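Local coordinates for DspB (Aggregatibacter actinomycetemcomitans, PDB 1YHT), which probably hydrolyses beta-linked N-acetylglucosamine polymers of the biofilm matrix, acting as a family 20 glycoside hydrolase and so releasing bacteria from the biofilm, at residues A[127-130]-A[136-139]; A[138-143]-A[147-152]; A[214-219]-A[270-275]; A[258-263]-A[305-310]. All blocks are in the same frame, centred on the assembly; numbering follows the deposited sequence.

Contact 1 (A[127-130]-A[136-139]); sequences LVQK and YLQG
V128 and Q129 of helix 122-132 pack against Y136 and L137 of helix 134-140 in a small helix-to-helix contact without any hydrogen bond. The two helices follow each other in the chain, with five residues between the contact's segments, so this is a local contact between consecutive helices in the segment between strand 110-117 and helix 154-171, on the periphery of the (beta/alpha)8 barrel. Its centre lies about 24 Å from the centre of the chain, and 177 Å² is buried between the segments, both sides summed.

The inner half is built round one methyl group. V128 CG1 lies anti to its own backbone nitrogen (chi1 168°), which sends it at the edge of the Y136 ring, close to the ring plane, 3.6 Å from Y136 CD2. The same V128 CG1 is 4.0 Å from L137 CB, so one methyl fits between the start of the leucine side chain and the tyrosine edge. F159 of helix 154-171 touches both V128 and Y136 and closes this side.

In the outer half, Q129 runs out extended and passes L137 at a slant. L137 CD2 is met twice, 3.8 Å from Q129 CB and 3.7 Å from Q129 OE1, the latter a van der Waals touch between a methyl and an amide oxygen. Cohesion between the segments is therefore dispersive, resting on the fit of methyls to a ring edge and an aliphatic stem, with the glutamine oxygen touching a methyl and the tyrosine hydroxyl weakly hydrogen-bonded to R132 NH1.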
loop_
_atom_site.group_PDB
_atom_site.type_symbol
_atom_site.label_atom_id
_atom_site.label_comp_id
_atom_site.label_asym_id
_atom_site.label_seq_id
_atom_site.Cartn_x
_atom_site.Cartn_y
_atom_site.Cartn_z
ATOM N N LEU A 127 -5.768 18.323 -3.682
ATOM C CA LEU A 127 -4.779 19.300 -3.154
ATOM C C LEU A 127 -4.080 20.134 -4.237
ATOM O O LEU A 127 -3.829 21.340 -4.042
ATOM C CB LEU A 127 -3.734 18.573 -2.293
ATOM C CG LEU A 127 -4.253 17.991 -0.977
ATOM C CD1 LEU A 127 -3.253 17.006 -0.398
ATOM C CD2 LEU A 127 -4.582 19.120 -0.015
ATOM N N VAL A 128 -3.712 19.467 -5.335
ATOM C CA VAL A 128 -3.142 20.133 -6.510
ATOM C C VAL A 128 -4.122 21.177 -7.096
ATOM O O VAL A 128 -3.769 22.328 -7.365
ATOM C CB VAL A 128 -2.785 19.142 -7.612
ATOM C CG1 VAL A 128 -2.468 19.905 -8.945
ATOM C CG2 VAL A 128 -1.544 18.302 -7.177
ATOM N N GLN A 129 -5.364 20.759 -7.288
ATOM C CA GLN A 129 -6.382 21.688 -7.740
ATOM C C GLN A 129 -6.479 22.945 -6.879
ATOM O O GLN A 129 -6.560 24.057 -7.392
ATOM C CB GLN A 129 -7.746 20.979 -7.757
ATOM C CG GLN A 129 -8.899 21.940 -8.160
ATOM C CD GLN A 129 -10.219 21.206 -8.385
ATOM O OE1 GLN A 129 -10.273 20.236 -9.147
ATOM N NE2 GLN A 129 -11.263 21.617 -7.642
ATOM N N LYS A 130 -6.515 22.774 -5.572
ATOM C CA LYS A 130 -6.652 23.921 -4.644
ATOM C C LYS A 130 -5.409 24.836 -4.745
ATOM O O LYS A 130 -5.506 26.052 -4.873
ATOM C CB LYS A 130 -6.825 23.391 -3.216
ATOM C CG LYS A 130 -6.834 24.447 -2.083
ATOM C CD LYS A 130 -8.062 25.331 -2.165
ATOM C CE LYS A 130 -8.171 26.336 -0.991
ATOM N NZ LYS A 130 -6.983 27.263 -0.909
ATOM N N TYR A 136 -4.139 23.521 -14.312
ATOM C CA TYR A 136 -2.908 22.782 -14.030
ATOM C C TYR A 136 -3.191 21.284 -13.806
ATOM O O TYR A 136 -2.586 20.438 -14.446
ATOM C CB TYR A 136 -2.156 23.370 -12.822
ATOM C CG TYR A 136 -0.850 22.619 -12.590
ATOM C CD1 TYR A 136 0.301 22.953 -13.288
ATOM C CD2 TYR A 136 -0.804 21.546 -11.721
ATOM C CE1 TYR A 136 1.467 22.259 -13.092
ATOM C CE2 TYR A 136 0.336 20.839 -11.530
ATOM C CZ TYR A 136 1.488 21.210 -12.213
ATOM O OH TYR A 136 2.635 20.479 -12.037
ATOM N N LEU A 137 -4.091 20.983 -12.871
ATOM C CA LEU A 137 -4.476 19.596 -12.572
ATOM C C LEU A 137 -4.954 18.836 -13.835
ATOM O O LEU A 137 -4.524 17.697 -14.101
ATOM C CB LEU A 137 -5.568 19.557 -11.494
ATOM C CG LEU A 137 -6.340 18.200 -11.379
ATOM C CD1 LEU A 137 -5.398 17.097 -11.033
ATOM C CD2 LEU A 137 -7.464 18.245 -10.378
ATOM N N GLN A 138 -5.846 19.451 -14.620
ATOM C CA GLN A 138 -6.384 18.751 -15.797
ATOM C C GLN A 138 -5.252 18.416 -16.776
ATOM O O GLN A 138 -5.277 17.367 -17.422
ATOM C CB GLN A 138 -7.559 19.517 -16.467
ATOM C CG GLN A 138 -8.817 19.648 -15.534
ATOM C CD GLN A 138 -9.512 18.281 -15.171
ATOM O OE1 GLN A 138 -9.748 17.433 -16.043
ATOM N NE2 GLN A 138 -9.815 18.082 -13.882
ATOM N N GLY A 139 -4.202 19.236 -16.807
ATOM C CA GLY A 139 -3.083 18.963 -17.704
ATOM C C GLY A 139 -2.227 17.746 -17.359
ATOM O O GLY A 139 -1.466 17.252 -18.183
#

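Contact 2 (A[138-143]-A[147-152]); sequences QGLKSR and DEIDIT
K141 and I149 form a single, isolated beta bridge, their CA atoms 4.3 Å apart, which closes the loop joining helix 134-140 to helix 154-171 beside the family 20 barrel. The evidence is a pair of backbone bonds flanking it. D150 N donates to L140 O at 2.9 Å, with the donor in the carbonyl plane, and S142 N donates to E148 O, also at 2.9 Å, nearly straight at 173° though tilted from the plane of its carbonyl. Between them, S142 N and D150 N are neighbours but both donors, so no bond links them.

L140 O is used twice, since S156 OG also donates to it. The polar ends of the side chains are satisfied nearby: K141 NZ reaches D146 O, S142 OG takes the amides of Q144 and V145, and E148 OE2 accepts from G186 N.

Apolar contact is thinner. I149 has CG1 anti to its backbone nitrogen (chi1 -158°), and this swings CD1 back to 4.0 Å from L140 CB, although its CB starts away from the other segment.

D150 closes an Asx turn: its OD1 accepts from T152 N at 3.0 Å. On the other carboxylate oxygen a water bonded to R143 N, 2.7 Å away, makes a weak link to D150 OD2.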
loop_
_atom_site.group_PDB
_atom_site.type_symbol
_atom_site.label_atom_id
_atom_site.label_comp_id
_atom_site.label_asym_id
_atom_site.label_seq_id
_atom_site.Cartn_x
_atom_site.Cartn_y
_atom_site.Cartn_z
ATOM N N GLN A 138 -5.846 19.451 -14.620
ATOM C CA GLN A 138 -6.384 18.751 -15.797
ATOM C C GLN A 138 -5.252 18.416 -16.776
ATOM O O GLN A 138 -5.277 17.367 -17.422
ATOM C CB GLN A 138 -7.559 19.517 -16.467
ATOM C CG GLN A 138 -8.817 19.648 -15.534
ATOM C CD GLN A 138 -9.512 18.281 -15.171
ATOM O OE1 GLN A 138 -9.748 17.433 -16.043
ATOM N NE2 GLN A 138 -9.815 18.082 -13.882
ATOM N N GLY A 139 -4.202 19.236 -16.807
ATOM C CA GLY A 139 -3.083 18.963 -17.704
ATOM C C GLY A 139 -2.227 17.746 -17.359
ATOM O O GLY A 139 -1.466 17.252 -18.183
ATOM N N LEU A 140 -2.322 17.296 -16.118
ATOM C CA LEU A 140 -1.550 16.161 -15.640
ATOM C C LEU A 140 -2.323 14.878 -15.763
ATOM O O LEU A 140 -1.724 13.810 -15.787
ATOM C CB LEU A 140 -1.206 16.335 -14.175
ATOM C CG LEU A 140 0.229 16.830 -13.882
ATOM C CD1 LEU A 140 0.908 17.604 -15.039
ATOM C CD2 LEU A 140 0.197 17.624 -12.638
ATOM N N LYS A 141 -3.649 15.001 -15.813
ATOM C CA LYS A 141 -4.541 13.842 -15.922
ATOM C C LYS A 141 -4.575 13.185 -17.282
ATOM O O LYS A 141 -4.299 13.816 -18.299
ATOM C CB LYS A 141 -5.965 14.267 -15.572
ATOM C CG LYS A 141 -6.195 14.501 -14.087
ATOM C CD LYS A 141 -7.702 14.487 -13.888
ATOM C CE LYS A 141 -8.098 14.757 -12.501
ATOM N NZ LYS A 141 -9.576 14.783 -12.500
ATOM N N SER A 142 -4.941 11.893 -17.275
ATOM C CA SER A 142 -5.283 11.168 -18.476
ATOM C C SER A 142 -6.424 11.934 -19.147
ATOM O O SER A 142 -7.320 12.457 -18.477
ATOM C CB SER A 142 -5.681 9.723 -18.105
ATOM O OG SER A 142 -6.188 9.002 -19.223
ATOM N N ARG A 143 -6.408 12.025 -20.471
ATOM C CA ARG A 143 -7.560 12.658 -21.168
ATOM C C ARG A 143 -8.719 11.660 -21.276
ATOM O O ARG A 143 -9.889 12.022 -21.425
ATOM C CB ARG A 143 -7.151 13.169 -22.554
ATOM C CG ARG A 143 -6.111 14.271 -22.504
ATOM C CD ARG A 143 -5.698 14.752 -23.920
ATOM N NE ARG A 143 -6.875 15.128 -24.721
ATOM C CZ ARG A 143 -7.237 14.568 -25.871
ATOM N NH1 ARG A 143 -6.498 13.591 -26.415
ATOM N NH2 ARG A 143 -8.358 14.989 -26.477
ATOM N N ASP A 147 -9.877 9.639 -13.435
ATOM C CA ASP A 147 -9.400 9.255 -12.105
ATOM C C ASP A 147 -7.938 8.787 -12.111
ATOM O O ASP A 147 -7.473 8.117 -11.164
ATOM C CB ASP A 147 -10.330 8.195 -11.495
ATOM C CG ASP A 147 -10.433 6.925 -12.337
ATOM O OD1 ASP A 147 -10.035 6.918 -13.524
ATOM O OD2 ASP A 147 -10.947 5.928 -11.795
ATOM N N GLU A 148 -7.204 9.121 -13.178
ATOM C CA GLU A 148 -5.810 8.708 -13.256
ATOM C C GLU A 148 -4.889 9.786 -13.812
ATOM O O GLU A 148 -5.260 10.566 -14.698
ATOM C CB GLU A 148 -5.681 7.433 -14.066
ATOM C CG GLU A 148 -6.478 6.253 -13.533
ATOM C CD GLU A 148 -6.201 4.980 -14.309
ATOM O OE1 GLU A 148 -5.310 4.988 -15.171
ATOM O OE2 GLU A 148 -6.836 3.951 -14.037
ATOM N N ILE A 149 -3.665 9.783 -13.296
ATOM C CA ILE A 149 -2.593 10.576 -13.849
ATOM C C ILE A 149 -2.307 10.068 -15.259
ATOM O O ILE A 149 -2.503 8.854 -15.552
ATOM C CB ILE A 149 -1.311 10.481 -12.942
ATOM C CG1 ILE A 149 -0.374 11.681 -13.167
ATOM C CG2 ILE A 149 -0.566 9.214 -13.207
ATOM C CD1 ILE A 149 -0.694 12.862 -12.349
ATOM N N ASP A 150 -1.839 10.964 -16.136
ATOM C CA ASP A 150 -1.458 10.545 -17.488
ATOM C C ASP A 150 -0.078 9.938 -17.525
ATOM O O ASP A 150 0.926 10.661 -17.570
ATOM C CB ASP A 150 -1.485 11.729 -18.447
ATOM C CG ASP A 150 -1.338 11.316 -19.893
ATOM O OD1 ASP A 150 -0.940 10.148 -20.210
ATOM O OD2 ASP A 150 -1.563 12.215 -20.707
ATOM N N ILE A 151 -0.023 8.611 -17.559
ATOM C CA ILE A 151 1.286 7.899 -17.473
ATOM C C ILE A 151 2.176 8.063 -18.733
ATOM O O ILE A 151 3.395 7.701 -18.747
ATOM C CB ILE A 151 1.056 6.409 -17.163
ATOM C CG1 ILE A 151 0.158 5.759 -18.234
ATOM C CG2 ILE A 151 0.428 6.218 -15.744
ATOM C CD1 ILE A 151 0.061 4.248 -18.091
ATOM N N THR A 152 1.594 8.652 -19.768
ATOM C CA THR A 152 2.289 8.935 -21.034
ATOM C C THR A 152 2.867 10.344 -21.106
ATOM O O THR A 152 3.671 10.645 -21.993
ATOM C CB THR A 152 1.344 8.736 -22.244
ATOM O OG1 THR A 152 0.360 9.784 -22.322
ATOM C CG2 THR A 152 0.623 7.393 -22.124
HETATM O O HOH W 1 -4.483 10.898 -21.906
#

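Contact 3 (A[214-219]-A[270-275]); sequences RMWNDG and LNYNSY
The indole of W216 turns the edge of its six-membered ring toward the face of Y272 in an offset T-shaped stack, the planes at 88° and the centroids 5.3 Å apart. W216 CZ3 makes the closest approach, 3.5 Å from Y272 CD2, while L270 CB lies in plane at the edge of the tyrosine ring. The second flat group is the R214 guanidinium: L270 CD1 sits over one face, off toward the rim and 3.7 Å from R214 NE, and a water lies in its plane at the edge. A bend at chi2 (-103°) lays the arginine head across the leucine.

That water joins the two halves, being 2.9 Å from R214 NH1 and 2.7 Å from Y272 OH. R214 NE also forms a salt bridge with E233 and Y272 OH also bonds to H51, while W216 NE1 is taken by E114. The carboxylate of E233 probably balances the buried arginine charge.

Strands 212-216 and 269-271 are separated by strand 233-236, so these side chains meet inside the barrel over it. Acetic acid, probably from the crystallisation liquor, lies about 3 Å from W216, consistent with a pocket at this end of the TIM barrel.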
loop_
_atom_site.group_PDB
_atom_site.type_symbol
_atom_site.label_atom_id
_atom_site.label_comp_id
_atom_site.label_asym_id
_atom_site.label_seq_id
_atom_site.Cartn_x
_atom_site.Cartn_y
_atom_site.Cartn_z
ATOM N N ARG A 214 8.709 -1.326 -4.562
ATOM C CA ARG A 214 7.618 -2.261 -4.354
ATOM C C ARG A 214 6.427 -1.829 -5.218
ATOM O O ARG A 214 6.192 -0.632 -5.484
ATOM C CB ARG A 214 7.251 -2.380 -2.864
ATOM C CG ARG A 214 8.320 -3.056 -2.043
ATOM C CD ARG A 214 8.009 -4.527 -1.688
ATOM N NE ARG A 214 9.192 -5.182 -1.128
ATOM C CZ ARG A 214 9.494 -5.299 0.170
ATOM N NH1 ARG A 214 8.654 -4.887 1.121
ATOM N NH2 ARG A 214 10.664 -5.844 0.525
ATOM N N MET A 215 5.683 -2.830 -5.680
ATOM C CA MET A 215 4.551 -2.607 -6.561
ATOM C C MET A 215 3.491 -3.697 -6.465
ATOM O O MET A 215 3.833 -4.855 -6.337
ATOM C CB MET A 215 5.082 -2.543 -8.006
ATOM C CG MET A 215 4.092 -2.025 -8.945
ATOM S SD MET A 215 4.806 -1.947 -10.637
ATOM C CE MET A 215 4.692 -3.658 -11.036
ATOM N N TRP A 216 2.201 -3.313 -6.560
ATOM C CA TRP A 216 1.082 -4.244 -6.583
ATOM C C TRP A 216 1.163 -5.091 -7.882
ATOM O O TRP A 216 1.742 -4.640 -8.879
ATOM C CB TRP A 216 -0.274 -3.497 -6.485
ATOM C CG TRP A 216 -0.520 -2.747 -5.201
ATOM C CD1 TRP A 216 -0.674 -1.404 -5.051
ATOM C CD2 TRP A 216 -0.643 -3.312 -3.888
ATOM N NE1 TRP A 216 -0.899 -1.095 -3.723
ATOM C CE2 TRP A 216 -0.881 -2.244 -2.993
ATOM C CE3 TRP A 216 -0.655 -4.625 -3.397
ATOM C CZ2 TRP A 216 -1.084 -2.438 -1.625
ATOM C CZ3 TRP A 216 -0.862 -4.828 -2.074
ATOM C CH2 TRP A 216 -1.067 -3.723 -1.173
ATOM N N ASN A 217 0.620 -6.313 -7.875
ATOM C CA ASN A 217 0.772 -7.196 -9.074
ATOM C C ASN A 217 -0.141 -6.929 -10.270
ATOM O O ASN A 217 0.000 -7.572 -11.278
ATOM C CB ASN A 217 0.630 -8.670 -8.697
ATOM C CG ASN A 217 -0.745 -9.011 -8.225
ATOM O OD1 ASN A 217 -1.124 -8.663 -7.115
ATOM N ND2 ASN A 217 -1.527 -9.680 -9.079
ATOM N N ASP A 218 -1.068 -5.986 -10.153
ATOM C CA ASP A 218 -2.198 -5.896 -11.051
ATOM C C ASP A 218 -1.790 -5.749 -12.540
ATOM O O ASP A 218 -2.469 -6.284 -13.426
ATOM C CB ASP A 218 -3.113 -4.721 -10.717
ATOM C CG ASP A 218 -3.593 -4.707 -9.299
ATOM O OD1 ASP A 218 -4.781 -4.419 -9.098
ATOM O OD2 ASP A 218 -2.767 -4.950 -8.385
ATOM N N GLY A 219 -0.707 -5.011 -12.779
ATOM C CA GLY A 219 -0.268 -4.701 -14.129
ATOM C C GLY A 219 0.680 -5.687 -14.728
ATOM O O GLY A 219 1.192 -5.461 -15.799
ATOM N N LEU A 270 6.236 -10.793 -2.380
ATOM C CA LEU A 270 5.599 -10.931 -1.061
ATOM C C LEU A 270 4.134 -11.272 -1.251
ATOM O O LEU A 270 3.463 -10.707 -2.124
ATOM C CB LEU A 270 5.715 -9.643 -0.221
ATOM C CG LEU A 270 7.101 -9.269 0.289
ATOM C CD1 LEU A 270 7.978 -8.686 -0.858
ATOM C CD2 LEU A 270 7.011 -8.279 1.446
ATOM N N ASN A 271 3.655 -12.178 -0.410
ATOM C CA ASN A 271 2.326 -12.680 -0.501
ATOM C C ASN A 271 1.399 -11.815 0.355
ATOM O O ASN A 271 1.498 -11.783 1.565
ATOM C CB ASN A 271 2.316 -14.148 -0.027
ATOM C CG ASN A 271 0.959 -14.832 -0.209
ATOM O OD1 ASN A 271 -0.008 -14.211 -0.646
ATOM N ND2 ASN A 271 0.896 -16.142 0.106
ATOM N N TYR A 272 0.492 -11.125 -0.299
ATOM C CA TYR A 272 -0.469 -10.265 0.372
ATOM C C TYR A 272 -1.887 -10.864 0.302
ATOM O O TYR A 272 -2.855 -10.167 0.597
ATOM C CB TYR A 272 -0.446 -8.894 -0.260
ATOM C CG TYR A 272 0.569 -7.896 0.313
ATOM C CD1 TYR A 272 1.925 -8.183 0.348
ATOM C CD2 TYR A 272 0.163 -6.642 0.777
ATOM C CE1 TYR A 272 2.860 -7.248 0.825
ATOM C CE2 TYR A 272 1.102 -5.701 1.224
ATOM C CZ TYR A 272 2.455 -6.013 1.259
ATOM O OH TYR A 272 3.438 -5.085 1.688
ATOM N N ASN A 273 -1.975 -12.142 -0.125
ATOM C CA ASN A 273 -3.269 -12.884 -0.341
ATOM C C ASN A 273 -4.446 -12.243 0.345
ATOM O O ASN A 273 -4.574 -12.357 1.558
ATOM C CB ASN A 273 -3.123 -14.332 0.152
ATOM C CG ASN A 273 -4.375 -15.192 -0.091
ATOM O OD1 ASN A 273 -5.489 -14.688 -0.192
ATOM N ND2 ASN A 273 -4.176 -16.494 -0.173
ATOM N N SER A 274 -5.330 -11.604 -0.427
ATOM C CA SER A 274 -6.453 -10.849 0.136
ATOM C C SER A 274 -7.449 -11.737 0.895
ATOM O O SER A 274 -8.058 -11.301 1.844
ATOM C CB SER A 274 -7.186 -10.048 -0.941
ATOM O OG SER A 274 -7.687 -10.915 -1.941
ATOM N N TYR A 275 -7.580 -13.002 0.526
ATOM C CA TYR A 275 -8.511 -13.837 1.289
ATOM C C TYR A 275 -8.155 -13.975 2.768
ATOM O O TYR A 275 -9.039 -13.825 3.617
ATOM C CB TYR A 275 -8.654 -15.208 0.671
ATOM C CG TYR A 275 -9.747 -16.019 1.338
ATOM C CD1 TYR A 275 -11.099 -15.800 1.041
ATOM C CD2 TYR A 275 -9.430 -16.960 2.285
ATOM C CE1 TYR A 275 -12.101 -16.533 1.672
ATOM C CE2 TYR A 275 -10.420 -17.719 2.901
ATOM C CZ TYR A 275 -11.737 -17.514 2.573
ATOM O OH TYR A 275 -12.672 -18.266 3.236
HETATM O O HOH W 2 5.901 -4.047 1.076
#

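Contact 4 (A[258-263]-A[305-310]); sequences SLPELL and GVWDGR
W307 lays one face of its indole on the first turn of helix 259-264, and S258, L259 and P260 all touch the ring. The tight part centres on L259. L259 CB stands over that face, 3.9 Å from the centroid of the six-membered ring and 26° off its normal, a CH-pi contact, while L259 CD1 runs on to 3.7 Å from W307 CB. P260 CD presses in at 3.4 Å from W307 CZ2. Separately, S258 CB touches W307 CH2 at 3.6 Å. The opposite face is covered within the same loop by D308 CB, over the ring centre, so the indole is sandwiched. W307 takes the crowded position, its CG between the backbone N and the carbonyl carbon (chi1 63°), which turns the ring to the helix.

P260 is partly exposed yet makes the closest touch; beyond it E261, also partly exposed, does not meet the loop and serves the helix end instead. There S258 and E261 form a capping box, S258 N donating to E261 OE1 at 2.8 Å and E261 N to S258 OG at 3.0 Å. Inward, L259 also touches V269 and Y236 of the barrel strands.

W307 NE1 donates to N314 O, and D308 OD1 pairs with R253. The indole N-H and the amides of S258 and E261 thus have partners away from the interface, which implies that the helix and the loop are joined here by apolar and CH-pi packing alone.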
loop_
_atom_site.group_PDB
_atom_site.type_symbol
_atom_site.label_atom_id
_atom_site.label_comp_id
_atom_site.label_asym_id
_atom_site.label_seq_id
_atom_site.Cartn_x
_atom_site.Cartn_y
_atom_site.Cartn_z
ATOM N N SER A 258 0.707 -15.404 -12.740
ATOM C CA SER A 258 0.516 -15.995 -11.402
ATOM C C SER A 258 1.745 -15.731 -10.519
ATOM O O SER A 258 2.823 -15.384 -11.010
ATOM C CB SER A 258 0.340 -17.510 -11.541
ATOM O OG SER A 258 1.578 -18.109 -11.837
ATOM N N LEU A 259 1.571 -15.918 -9.221
ATOM C CA LEU A 259 2.657 -15.757 -8.305
ATOM C C LEU A 259 3.777 -16.768 -8.671
ATOM O O LEU A 259 4.933 -16.374 -8.756
ATOM C CB LEU A 259 2.169 -15.842 -6.850
ATOM C CG LEU A 259 3.255 -15.725 -5.779
ATOM C CD1 LEU A 259 2.757 -15.054 -4.490
ATOM C CD2 LEU A 259 3.846 -17.068 -5.501
ATOM N N PRO A 260 3.439 -18.065 -8.905
ATOM C CA PRO A 260 4.520 -18.961 -9.267
ATOM C C PRO A 260 5.249 -18.554 -10.542
ATOM O O PRO A 260 6.443 -18.740 -10.637
ATOM C CB PRO A 260 3.813 -20.311 -9.439
ATOM C CG PRO A 260 2.573 -20.190 -8.510
ATOM C CD PRO A 260 2.155 -18.777 -8.774
ATOM N N GLU A 261 4.521 -18.034 -11.517
ATOM C CA GLU A 261 5.143 -17.568 -12.756
ATOM C C GLU A 261 6.166 -16.470 -12.517
ATOM O O GLU A 261 7.235 -16.454 -13.135
ATOM C CB GLU A 261 4.093 -17.161 -13.758
ATOM C CG GLU A 261 3.500 -18.364 -14.456
ATOM C CD GLU A 261 2.155 -18.107 -15.085
ATOM O OE1 GLU A 261 1.523 -17.047 -14.896
ATOM O OE2 GLU A 261 1.700 -19.012 -15.812
ATOM N N LEU A 262 5.865 -15.586 -11.565
ATOM C CA LEU A 262 6.774 -14.528 -11.170
ATOM C C LEU A 262 8.001 -15.099 -10.487
ATOM O O LEU A 262 9.121 -14.690 -10.779
ATOM C CB LEU A 262 6.059 -13.537 -10.247
ATOM C CG LEU A 262 5.015 -12.625 -10.946
ATOM C CD1 LEU A 262 4.241 -11.797 -9.927
ATOM C CD2 LEU A 262 5.635 -11.728 -11.968
ATOM N N LEU A 263 7.776 -16.064 -9.591
ATOM C CA LEU A 263 8.886 -16.724 -8.871
ATOM C C LEU A 263 9.824 -17.423 -9.839
ATOM O O LEU A 263 11.048 -17.343 -9.712
ATOM C CB LEU A 263 8.333 -17.741 -7.882
ATOM C CG LEU A 263 7.501 -17.189 -6.725
ATOM C CD1 LEU A 263 7.041 -18.312 -5.841
ATOM C CD2 LEU A 263 8.259 -16.153 -5.922
ATOM N N GLY A 305 2.657 -20.346 1.330
ATOM C CA GLY A 305 2.546 -20.802 -0.049
ATOM C C GLY A 305 1.162 -20.733 -0.653
ATOM O O GLY A 305 0.968 -20.964 -1.865
ATOM N N VAL A 306 0.193 -20.435 0.187
ATOM C CA VAL A 306 -1.148 -20.270 -0.219
ATOM C C VAL A 306 -1.271 -18.824 -0.629
ATOM O O VAL A 306 -1.289 -17.940 0.234
ATOM C CB VAL A 306 -2.111 -20.629 0.883
ATOM C CG1 VAL A 306 -3.584 -20.375 0.454
ATOM C CG2 VAL A 306 -1.950 -22.117 1.283
ATOM N N TRP A 307 -1.361 -18.598 -1.953
ATOM C CA TRP A 307 -1.354 -17.225 -2.530
ATOM C C TRP A 307 -2.629 -16.888 -3.269
ATOM O O TRP A 307 -2.964 -15.719 -3.378
ATOM C CB TRP A 307 -0.187 -17.032 -3.486
ATOM C CG TRP A 307 -0.270 -17.932 -4.665
ATOM C CD1 TRP A 307 0.157 -19.224 -4.736
ATOM C CD2 TRP A 307 -0.832 -17.624 -5.947
ATOM N NE1 TRP A 307 -0.104 -19.737 -5.981
ATOM C CE2 TRP A 307 -0.707 -18.777 -6.747
ATOM C CE3 TRP A 307 -1.435 -16.494 -6.491
ATOM C CZ2 TRP A 307 -1.169 -18.831 -8.065
ATOM C CZ3 TRP A 307 -1.892 -16.544 -7.805
ATOM C CH2 TRP A 307 -1.755 -17.708 -8.575
ATOM N N ASP A 308 -3.329 -17.893 -3.808
ATOM C CA ASP A 308 -4.482 -17.654 -4.682
ATOM C C ASP A 308 -5.793 -17.732 -3.879
ATOM O O ASP A 308 -6.540 -18.745 -3.923
ATOM C CB ASP A 308 -4.459 -18.598 -5.896
ATOM C CG ASP A 308 -5.667 -18.444 -6.813
ATOM O OD1 ASP A 308 -6.358 -17.414 -6.807
ATOM O OD2 ASP A 308 -5.948 -19.400 -7.555
ATOM N N GLY A 309 -6.077 -16.643 -3.163
ATOM C CA GLY A 309 -7.238 -16.578 -2.279
ATOM C C GLY A 309 -7.244 -17.788 -1.357
ATOM O O GLY A 309 -6.200 -18.154 -0.798
ATOM N N ARG A 310 -8.407 -18.424 -1.214
ATOM C CA ARG A 310 -8.480 -19.698 -0.468
ATOM C C ARG A 310 -8.087 -20.941 -1.232
ATOM O O ARG A 310 -8.100 -22.034 -0.635
ATOM C CB ARG A 310 -9.839 -19.927 0.214
ATOM C CG ARG A 310 -11.086 -19.734 -0.653
ATOM C CD ARG A 310 -12.340 -20.264 0.113
ATOM N NE ARG A 310 -12.100 -21.602 0.659
ATOM C CZ ARG A 310 -12.164 -21.944 1.954
ATOM N NH1 ARG A 310 -12.503 -21.050 2.873
ATOM N NH2 ARG A 310 -11.901 -23.206 2.327
#

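Contacts 2, 3 and 4 are buried and contact 1 only partly. Contacts 1 and 2 share helix 134-140 and lie in sequence on one side of the chain, their centres about 11 Å apart; contact 1 is mostly apolar, whereas contact 2 is mostly backbone hydrogen bonding. Contact 3 is the innermost, about 9 Å from the chain centre, and the one with buried charge and aromatic rings together. Contact 4 lies opposite contact 1, about 39 Å away between centres, and relies on CH-pi and apolar packing on one indole face. Contacts 3 and 4 touch: N273 ND2 is 2.7 Å from G309 O, a probable hydrogen bond tying the barrel end to the outer loop.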